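Local coordinates for protein putative lipase (Bacteroides thetaiotaomicron VPI-5482, PDB 3BZW) that is a putative lipase of the SGNH (GDSL-like) hydrolase family and probably cleaves ester bonds, perhaps as a lysophospholipase, at residues Ala174-Gly177 with Val181-Asp184. Residues are numbered along the deposited sequence; the frame is centred on the assembly and turned at random.
Sequences ANFG and VQPD
A short beta hairpin, set well away from the central parallel sheet, pairs Ala174 and Asn175 of strand 174-175 with Gln182 and Val181 of strand 180-182. Ala174 and Gln182 form the hydrogen-bonded pair: Gln182 N donates to Ala174 O at 2.8 Å, and Ala174 N returns a bond to Gln182 O at 3.1 Å. Their side chains share one face of the hairpin, with Ala174 CB 4.2 Å from Gln182 CB. Asn175 and Val181, the non-hydrogen-bonded pair, use the other face, where the two side chains run alongside each other and Asn175 OD1 lies 3.6 Å from Val181 CG2. Val181 CG2 also lies 3.5 Å from Gly177 O, just past the strand, while Asn175 OD1 accepts a weak bond from Gly177 N.

In this SGNH hydrolase the hairpin follows the loop leaving strand 162-166, and its Val181 edge continues as an antiparallel sheet with a strand of a second subunit. With CG anti to the carbonyl carbon (chi1 -53°), Gln182 brings its amide to the edge of the Phe176 ring, NE2 lying near the ring plane and 3.6 Å from Phe176 CE2. Amide and ring planes are turned 64° apart. Asn180 OD1 accepts a bond from that NE2, and Arg171 bonds to OE1, fixing both ends of the amide. The Phe176 ring also packs on Asp239 and, with planes about 40° apart, on His242, the ends of a D-x-x-H sequence characteristic of SGNH hydrolases, consistent with a hairpin bordering the active site.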
ATOM      1  N   ALA A 174      -4.518 -27.885 -25.093  1.00  8.06           N
ATOM      2  CA  ALA A 174      -4.357 -28.321 -26.476  1.00  9.84           C
ATOM      3  C   ALA A 174      -3.587 -29.637 -26.471  1.00 11.01           C
ATOM      4  O   ALA A 174      -2.541 -29.754 -25.834  1.00 11.35           O
ATOM      5  CB  ALA A 174      -3.604 -27.272 -27.292  1.00  8.34           C
ATOM      6  N   ASN A 175      -4.116 -30.626 -27.178  1.00 11.66           N
ATOM      7  CA  ASN A 175      -3.487 -31.936 -27.260  1.00 12.83           C
ATOM      8  C   ASN A 175      -3.417 -32.339 -28.729  1.00 11.84           C
ATOM      9  O   ASN A 175      -4.432 -32.675 -29.334  1.00 10.49           O
ATOM     10  CB  ASN A 175      -4.305 -32.948 -26.444  1.00 16.28           C
ATOM     11  CG  ASN A 175      -3.831 -34.380 -26.632  1.00 21.07           C
ATOM     12  OD1 ASN A 175      -2.639 -34.638 -26.797  1.00 22.80           O
ATOM     13  ND2 ASN A 175      -4.770 -35.321 -26.591  1.00 24.34           N
ATOM     14  N   PHE A 176      -2.213 -32.294 -29.297  1.00 11.80           N
ATOM     15  CA  PHE A 176      -2.016 -32.626 -30.707  1.00 14.10           C
ATOM     16  C   PHE A 176      -1.172 -33.879 -30.926  1.00 16.55           C
ATOM     17  O   PHE A 176      -0.457 -33.990 -31.927  1.00 19.36           O
ATOM     18  CB  PHE A 176      -1.356 -31.446 -31.427  1.00 13.20           C
ATOM     19  CG  PHE A 176      -2.092 -30.144 -31.264  1.00 14.28           C
ATOM     20  CD1 PHE A 176      -3.385 -29.991 -31.761  1.00 13.89           C
ATOM     21  CD2 PHE A 176      -1.498 -29.071 -30.603  1.00 13.02           C
ATOM     22  CE1 PHE A 176      -4.075 -28.787 -31.599  1.00 14.97           C
ATOM     23  CE2 PHE A 176      -2.180 -27.863 -30.437  1.00 11.98           C
ATOM     24  CZ  PHE A 176      -3.472 -27.722 -30.936  1.00 11.58           C
ATOM     25  N   GLY A 177      -1.254 -34.825 -29.999  1.00 15.83           N
ATOM     26  CA  GLY A 177      -0.477 -36.041 -30.140  1.00 16.80           C
ATOM     27  C   GLY A 177       0.419 -36.302 -28.947  1.00 16.66           C
ATOM     28  O   GLY A 177       0.572 -35.441 -28.074  1.00 15.53           O
ATOM     29  N   VAL A 181       1.644 -31.674 -26.189  1.00  8.09           N
ATOM     30  CA  VAL A 181       0.576 -31.494 -25.212  1.00  7.79           C
ATOM     31  C   VAL A 181       0.826 -30.186 -24.484  1.00  8.18           C
ATOM     32  O   VAL A 181       1.880 -30.001 -23.873  1.00  8.41           O
ATOM     33  CB  VAL A 181       0.558 -32.657 -24.201  1.00  8.60           C
ATOM     34  CG1 VAL A 181      -0.565 -32.459 -23.181  1.00  8.94           C
ATOM     35  CG2 VAL A 181       0.377 -33.973 -24.946  1.00 10.21           C
ATOM     36  N   GLN A 182      -0.150 -29.284 -24.543  1.00  7.14           N
ATOM     37  CA  GLN A 182      -0.007 -27.967 -23.932  1.00  7.00           C
ATOM     38  C   GLN A 182      -1.027 -27.676 -22.830  1.00  7.45           C
ATOM     39  O   GLN A 182      -2.219 -27.541 -23.096  1.00  8.15           O
ATOM     40  CB  GLN A 182      -0.099 -26.907 -25.037  1.00  5.90           C
ATOM     41  CG  GLN A 182       0.877 -27.162 -26.196  1.00  6.53           C
ATOM     42  CD  GLN A 182       0.661 -26.242 -27.388  1.00  8.85           C
ATOM     43  OE1 GLN A 182       0.411 -25.047 -27.228  1.00  7.66           O
ATOM     44  NE2 GLN A 182       0.781 -26.795 -28.594  1.00  8.38           N
ATOM     45  N   PRO A 183      -0.566 -27.590 -21.570  1.00  6.60           N
ATOM     46  CA  PRO A 183      -1.458 -27.309 -20.440  1.00  5.26           C
ATOM     47  C   PRO A 183      -2.151 -25.959 -20.655  1.00  4.89           C
ATOM     48  O   PRO A 183      -1.644 -25.125 -21.416  1.00  3.58           O
ATOM     49  CB  PRO A 183      -0.502 -27.282 -19.247  1.00  6.81           C
ATOM     50  CG  PRO A 183       0.573 -28.265 -19.661  1.00  6.75           C
ATOM     51  CD  PRO A 183       0.802 -27.882 -21.102  1.00  7.22           C
ATOM     52  N   ASP A 184      -3.296 -25.740 -20.007  1.00  3.38           N
ATOM     53  CA  ASP A 184      -4.001 -24.465 -20.170  1.00  4.71           C
ATOM     54  C   ASP A 184      -3.226 -23.325 -19.518  1.00  5.22           C
ATOM     55  O   ASP A 184      -2.224 -23.561 -18.831  1.00  3.88           O
ATOM     56  CB  ASP A 184      -5.443 -24.526 -19.623  1.00  6.28           C
ATOM     57  CG  ASP A 184      -5.513 -24.757 -18.122  1.00  6.41           C
ATOM     58  OD1 ASP A 184      -4.747 -24.122 -17.367  1.00  5.89           O
ATOM     59  OD2 ASP A 184      -6.359 -25.567 -17.691  1.00  6.53           O
TER